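PDB 4XYH: kinetochore protein Mis16 from Schizosaccharomyces japonicus, which recognises histone H4 and the CENP-A-specific chaperone Scm3, and probably acts in CENP-A deposition at centromeres. Local coordinates for residues A[186-199]-A[238-251]. Numbering follows the deposited sequence.
Sequences FGLGWNFIQEGTLA and VNDLQFHLQHEALL
F243 drives its ring from strand 238-243 against G189, N191 and A199, joining two neighbouring blades of the WD40 beta-propeller. Strands 187-190 and 238-243, each the first of its four-stranded blade, run nearly parallel (8°) with axes 5.1 Å apart at their closest. The tight part is the buried layer between the blades. N191 CB lies over one face of the F243 ring, 4.1 Å from its centroid, and L251 CD1 of the ring's own blade covers the opposite face. A199 CB comes within 3.7 Å of F243 CE2, while G189 O sits in the ring plane at the edge. Farther along, L241 CD1 packs on the backbone of G187 and L188 and on A199 O. Waters bridge the backbones between the two strands: one links F186 N to V238 O, another W190 O to F243 N, and a third joins N191 OD1 and F192 N to H244 O.

With CG anti to the backbone N (chi1 -165°), the N191 amide is carried across to the loop between strands 238-243 and 250-251, where ND2 donates to E248 O at 2.7 Å, almost in the amide plane. N191 OD1 accepts from I193 N in the carbonyl plane, an Asx turn, and from Q194 N above that plane, completing an Asx motif; the two bonds hold the start of the turn after strand 187-190. A leucine here removes both amide atoms, and E248 O would probably lose its donor and I193 N and Q194 N their shared acceptor, freeing the turn to shift.

The looser, solvent side is formed by I193, Q194 and E248. I193 and E248, both exposed, cross at about a right angle, with I193 CG2 and E248 CB 4.1 Å apart. Partly exposed F192 still keeps one close contact: its ring edge faces F243 O, and L245 CD1 stands over the ring centre, 3.4 Å from the F192 centroid and 7° off the normal.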
loop_
_atom_site.group_PDB
_atom_site.type_symbol
_atom_site.label_atom_id
_atom_site.label_comp_id
_atom_site.label_asym_id
_atom_site.label_seq_id
_atom_site.Cartn_x
_atom_site.Cartn_y
_atom_site.Cartn_z
ATOM N N PHE A 186 -7.454 7.706 1.086
ATOM C CA PHE A 186 -6.325 6.846 0.778
ATOM C C PHE A 186 -6.759 5.497 0.222
ATOM O O PHE A 186 -5.920 4.653 -0.072
ATOM C CB PHE A 186 -5.468 6.625 2.027
ATOM C CG PHE A 186 -4.753 7.854 2.492
ATOM C CD1 PHE A 186 -5.376 8.751 3.350
ATOM C CD2 PHE A 186 -3.447 8.113 2.075
ATOM C CE1 PHE A 186 -4.703 9.902 3.785
ATOM C CE2 PHE A 186 -2.770 9.245 2.500
ATOM C CZ PHE A 186 -3.404 10.151 3.354
ATOM N N GLY A 187 -8.065 5.284 0.093
ATOM C CA GLY A 187 -8.570 4.026 -0.417
ATOM C C GLY A 187 -8.682 4.048 -1.930
ATOM O O GLY A 187 -9.442 4.842 -2.498
ATOM N N LEU A 188 -7.943 3.160 -2.582
ATOM C CA LEU A 188 -7.875 3.127 -4.043
ATOM C C LEU A 188 -7.457 1.746 -4.535
ATOM O O LEU A 188 -6.493 1.179 -4.041
ATOM C CB LEU A 188 -6.884 4.174 -4.559
ATOM C CG LEU A 188 -6.542 4.152 -6.058
ATOM C CD1 LEU A 188 -7.747 4.519 -6.876
ATOM C CD2 LEU A 188 -5.411 5.131 -6.356
ATOM N N GLY A 189 -8.167 1.202 -5.516
ATOM C CA GLY A 189 -7.792 -0.092 -6.039
ATOM C C GLY A 189 -8.461 -0.402 -7.364
ATOM O O GLY A 189 -9.662 -0.135 -7.540
ATOM N N TRP A 190 -7.682 -0.962 -8.288
ATOM C CA TRP A 190 -8.202 -1.401 -9.574
ATOM C C TRP A 190 -8.844 -2.784 -9.509
ATOM O O TRP A 190 -8.499 -3.622 -8.657
ATOM C CB TRP A 190 -7.099 -1.447 -10.609
ATOM C CG TRP A 190 -6.544 -0.133 -10.992
ATOM C CD1 TRP A 190 -5.435 0.478 -10.477
ATOM C CD2 TRP A 190 -7.040 0.727 -12.022
ATOM N NE1 TRP A 190 -5.215 1.670 -11.133
ATOM C CE2 TRP A 190 -6.193 1.848 -12.077
ATOM C CE3 TRP A 190 -8.115 0.653 -12.912
ATOM C CZ2 TRP A 190 -6.394 2.891 -12.984
ATOM C CZ3 TRP A 190 -8.314 1.696 -13.810
ATOM C CH2 TRP A 190 -7.457 2.795 -13.836
ATOM N N ASN A 191 -9.786 -3.002 -10.420
ATOM C CA ASN A 191 -10.382 -4.302 -10.656
ATOM C C ASN A 191 -9.431 -5.150 -11.513
ATOM O O ASN A 191 -8.949 -4.688 -12.556
ATOM C CB ASN A 191 -11.740 -4.116 -11.335
ATOM C CG ASN A 191 -12.601 -5.379 -11.304
ATOM O OD1 ASN A 191 -12.173 -6.459 -11.728
ATOM N ND2 ASN A 191 -13.822 -5.244 -10.793
ATOM N N PHE A 192 -9.135 -6.370 -11.071
ATOM C CA PHE A 192 -8.176 -7.232 -11.776
ATOM C C PHE A 192 -8.807 -8.034 -12.927
ATOM O O PHE A 192 -8.103 -8.540 -13.792
ATOM C CB PHE A 192 -7.509 -8.187 -10.790
ATOM C CG PHE A 192 -6.739 -7.487 -9.712
ATOM C CD1 PHE A 192 -5.445 -7.045 -9.952
ATOM C CD2 PHE A 192 -7.314 -7.255 -8.459
ATOM C CE1 PHE A 192 -4.727 -6.381 -8.963
ATOM C CE2 PHE A 192 -6.604 -6.599 -7.469
ATOM C CZ PHE A 192 -5.304 -6.155 -7.723
ATOM N N ILE A 193 -10.131 -8.148 -12.926
ATOM C CA ILE A 193 -10.840 -8.920 -13.942
ATOM C C ILE A 193 -11.465 -8.014 -15.010
ATOM O O ILE A 193 -11.358 -8.270 -16.208
ATOM C CB ILE A 193 -11.935 -9.783 -13.300
ATOM C CG1 ILE A 193 -11.316 -10.730 -12.271
ATOM C CG2 ILE A 193 -12.723 -10.532 -14.363
ATOM C CD1 ILE A 193 -10.108 -11.498 -12.794
ATOM N N GLN A 194 -12.107 -6.943 -14.559
ATOM C CA GLN A 194 -12.796 -6.025 -15.447
ATOM C C GLN A 194 -11.936 -4.776 -15.681
ATOM O O GLN A 194 -11.960 -3.821 -14.886
ATOM C CB GLN A 194 -14.166 -5.671 -14.860
ATOM C CG GLN A 194 -15.103 -4.971 -15.825
ATOM C CD GLN A 194 -16.530 -4.874 -15.289
ATOM O OE1 GLN A 194 -16.914 -5.593 -14.350
ATOM N NE2 GLN A 194 -17.323 -3.976 -15.880
ATOM N N GLU A 195 -11.163 -4.807 -16.766
ATOM C CA GLU A 195 -10.249 -3.728 -17.114
ATOM C C GLU A 195 -10.933 -2.371 -17.162
ATOM O O GLU A 195 -11.984 -2.217 -17.784
ATOM C CB GLU A 195 -9.584 -4.002 -18.458
ATOM C CG GLU A 195 -8.638 -2.907 -18.874
ATOM C CD GLU A 195 -7.845 -3.262 -20.121
ATOM O OE1 GLU A 195 -7.617 -4.468 -20.369
ATOM O OE2 GLU A 195 -7.450 -2.328 -20.852
ATOM N N GLY A 196 -10.344 -1.392 -16.475
ATOM C CA GLY A 196 -10.873 -0.043 -16.496
ATOM C C GLY A 196 -11.766 0.298 -15.323
ATOM O O GLY A 196 -12.117 1.459 -15.124
ATOM N N THR A 197 -12.143 -0.702 -14.542
ATOM C CA THR A 197 -12.957 -0.447 -13.353
ATOM C C THR A 197 -12.060 -0.296 -12.111
ATOM O O THR A 197 -11.090 -1.032 -11.962
ATOM C CB THR A 197 -13.989 -1.570 -13.136
ATOM O OG1 THR A 197 -15.014 -1.455 -14.129
ATOM C CG2 THR A 197 -14.620 -1.489 -11.734
ATOM N N LEU A 198 -12.360 0.679 -11.252
ATOM C CA LEU A 198 -11.591 0.887 -10.023
ATOM C C LEU A 198 -12.494 1.412 -8.916
ATOM O O LEU A 198 -13.645 1.791 -9.163
ATOM C CB LEU A 198 -10.439 1.872 -10.242
ATOM C CG LEU A 198 -10.833 3.319 -10.564
ATOM C CD1 LEU A 198 -9.767 4.285 -10.102
ATOM C CD2 LEU A 198 -11.053 3.470 -12.068
ATOM N N ALA A 199 -11.974 1.451 -7.700
ATOM C CA ALA A 199 -12.760 1.954 -6.577
ATOM C C ALA A 199 -11.950 2.877 -5.685
ATOM O O ALA A 199 -10.727 2.735 -5.569
ATOM C CB ALA A 199 -13.313 0.792 -5.760
ATOM N N VAL A 238 -13.170 5.648 5.230
ATOM C CA VAL A 238 -12.756 4.389 4.619
ATOM C C VAL A 238 -11.254 4.428 4.364
ATOM O O VAL A 238 -10.785 5.157 3.471
ATOM C CB VAL A 238 -13.479 4.125 3.297
ATOM C CG1 VAL A 238 -13.050 2.767 2.713
ATOM C CG2 VAL A 238 -14.994 4.195 3.490
ATOM N N ASN A 239 -10.507 3.647 5.137
ATOM C CA ASN A 239 -9.047 3.719 5.124
ATOM C C ASN A 239 -8.373 2.989 3.952
ATOM O O ASN A 239 -7.287 3.389 3.500
ATOM C CB ASN A 239 -8.485 3.177 6.448
ATOM C CG ASN A 239 -8.773 4.105 7.623
ATOM O OD1 ASN A 239 -8.743 5.319 7.467
ATOM N ND2 ASN A 239 -9.043 3.539 8.799
ATOM N N ASP A 240 -9.004 1.925 3.468
ATOM C CA ASP A 240 -8.352 1.030 2.520
ATOM C C ASP A 240 -9.419 0.155 1.900
ATOM O O ASP A 240 -10.453 -0.082 2.524
ATOM C CB ASP A 240 -7.279 0.186 3.225
ATOM C CG ASP A 240 -6.274 -0.450 2.255
ATOM O OD1 ASP A 240 -6.191 -0.022 1.084
ATOM O OD2 ASP A 240 -5.550 -1.374 2.678
ATOM N N LEU A 241 -9.185 -0.291 0.667
ATOM C CA LEU A 241 -10.117 -1.166 -0.037
ATOM C C LEU A 241 -9.379 -1.953 -1.123
ATOM O O LEU A 241 -8.341 -1.512 -1.604
ATOM C CB LEU A 241 -11.285 -0.372 -0.638
ATOM C CG LEU A 241 -11.103 0.916 -1.467
ATOM C CD1 LEU A 241 -10.430 0.674 -2.801
ATOM C CD2 LEU A 241 -12.454 1.579 -1.710
ATOM N N GLN A 242 -9.913 -3.110 -1.507
ATOM C CA GLN A 242 -9.262 -3.939 -2.512
ATOM C C GLN A 242 -10.263 -4.826 -3.255
ATOM O O GLN A 242 -11.194 -5.368 -2.665
ATOM C CB GLN A 242 -8.160 -4.805 -1.875
ATOM C CG GLN A 242 -7.207 -5.418 -2.917
ATOM C CD GLN A 242 -6.207 -6.437 -2.347
ATOM O OE1 GLN A 242 -6.313 -7.631 -2.613
ATOM N NE2 GLN A 242 -5.217 -5.961 -1.603
ATOM N N PHE A 243 -10.068 -4.954 -4.561
ATOM C CA PHE A 243 -10.817 -5.906 -5.355
ATOM C C PHE A 243 -10.169 -7.274 -5.228
ATOM O O PHE A 243 -8.943 -7.379 -5.065
ATOM C CB PHE A 243 -10.869 -5.476 -6.828
ATOM C CG PHE A 243 -11.968 -4.492 -7.144
ATOM C CD1 PHE A 243 -13.300 -4.903 -7.186
ATOM C CD2 PHE A 243 -11.673 -3.168 -7.414
ATOM C CE1 PHE A 243 -14.314 -4.012 -7.488
ATOM C CE2 PHE A 243 -12.689 -2.260 -7.718
ATOM C CZ PHE A 243 -14.008 -2.682 -7.754
ATOM N N HIS A 244 -10.988 -8.320 -5.291
ATOM C CA HIS A 244 -10.480 -9.693 -5.272
ATOM C C HIS A 244 -9.732 -10.024 -6.564
ATOM O O HIS A 244 -10.142 -9.606 -7.644
ATOM C CB HIS A 244 -11.624 -10.697 -5.065
ATOM C CG HIS A 244 -11.158 -12.037 -4.592
ATOM N ND1 HIS A 244 -10.553 -12.950 -5.429
ATOM C CD2 HIS A 244 -11.174 -12.601 -3.363
ATOM C CE1 HIS A 244 -10.222 -14.024 -4.734
ATOM N NE2 HIS A 244 -10.587 -13.838 -3.477
ATOM N N LEU A 245 -8.646 -10.787 -6.455
ATOM C CA LEU A 245 -7.852 -11.161 -7.629
ATOM C C LEU A 245 -8.610 -12.027 -8.629
ATOM O O LEU A 245 -8.266 -12.063 -9.806
ATOM C CB LEU A 245 -6.584 -11.919 -7.219
ATOM C CG LEU A 245 -5.259 -11.209 -6.937
ATOM C CD1 LEU A 245 -5.127 -9.935 -7.765
ATOM C CD2 LEU A 245 -5.075 -10.941 -5.434
ATOM N N GLN A 246 -9.615 -12.760 -8.169
ATOM C CA GLN A 246 -10.257 -13.742 -9.044
ATOM C C GLN A 246 -11.736 -13.495 -9.201
ATOM O O GLN A 246 -12.444 -14.364 -9.683
ATOM C CB GLN A 246 -10.048 -15.172 -8.516
ATOM C CG GLN A 246 -8.591 -15.590 -8.329
ATOM C CD GLN A 246 -7.807 -15.635 -9.639
ATOM O OE1 GLN A 246 -8.376 -15.819 -10.723
ATOM N NE2 GLN A 246 -6.496 -15.471 -9.542
ATOM N N HIS A 247 -12.220 -12.331 -8.779
ATOM C CA HIS A 247 -13.649 -12.055 -8.919
ATOM C C HIS A 247 -13.965 -10.605 -9.292
ATOM O O HIS A 247 -13.639 -9.665 -8.577
ATOM C CB HIS A 247 -14.405 -12.446 -7.646
ATOM C CG HIS A 247 -15.882 -12.580 -7.853
ATOM N ND1 HIS A 247 -16.631 -11.633 -8.523
ATOM C CD2 HIS A 247 -16.751 -13.552 -7.481
ATOM C CE1 HIS A 247 -17.897 -12.016 -8.556
ATOM N NE2 HIS A 247 -17.995 -13.174 -7.927
ATOM N N GLU A 248 -14.631 -10.481 -10.430
ATOM C CA GLU A 248 -15.095 -9.237 -11.010
ATOM C C GLU A 248 -15.803 -8.275 -10.046
ATOM O O GLU A 248 -15.694 -7.052 -10.190
ATOM C CB GLU A 248 -16.042 -9.592 -12.153
ATOM C CG GLU A 248 -16.193 -8.557 -13.246
ATOM C CD GLU A 248 -16.697 -9.194 -14.552
ATOM O OE1 GLU A 248 -17.283 -10.308 -14.482
ATOM O OE2 GLU A 248 -16.489 -8.596 -15.642
ATOM N N ALA A 249 -16.543 -8.809 -9.077
ATOM C CA ALA A 249 -17.475 -7.963 -8.338
ATOM C C ALA A 249 -17.273 -7.981 -6.824
ATOM O O ALA A 249 -18.094 -7.429 -6.082
ATOM C CB ALA A 249 -18.904 -8.362 -8.670
ATOM N N LEU A 250 -16.188 -8.592 -6.365
ATOM C CA LEU A 250 -15.968 -8.706 -4.936
ATOM C C LEU A 250 -14.980 -7.649 -4.461
ATOM O O LEU A 250 -13.774 -7.718 -4.739
ATOM C CB LEU A 250 -15.484 -10.109 -4.567
ATOM C CG LEU A 250 -15.695 -10.554 -3.117
ATOM C CD1 LEU A 250 -15.706 -12.057 -3.034
ATOM C CD2 LEU A 250 -14.617 -10.013 -2.200
ATOM N N LEU A 251 -15.508 -6.684 -3.714
ATOM C CA LEU A 251 -14.726 -5.572 -3.199
ATOM C C LEU A 251 -14.752 -5.604 -1.678
ATOM O O LEU A 251 -15.826 -5.740 -1.088
ATOM C CB LEU A 251 -15.289 -4.244 -3.710
ATOM C CG LEU A 251 -14.671 -2.977 -3.123
ATOM C CD1 LEU A 251 -13.278 -2.785 -3.695
ATOM C CD2 LEU A 251 -15.557 -1.787 -3.430
HETATM O O HOH W 1 -9.205 7.181 3.252
HETATM O O HOH W 2 -6.389 1.203 -0.992
HETATM O O HOH W 3 -8.016 -3.682 -5.946
HETATM O O HOH W 4 -10.793 -7.853 -9.553
#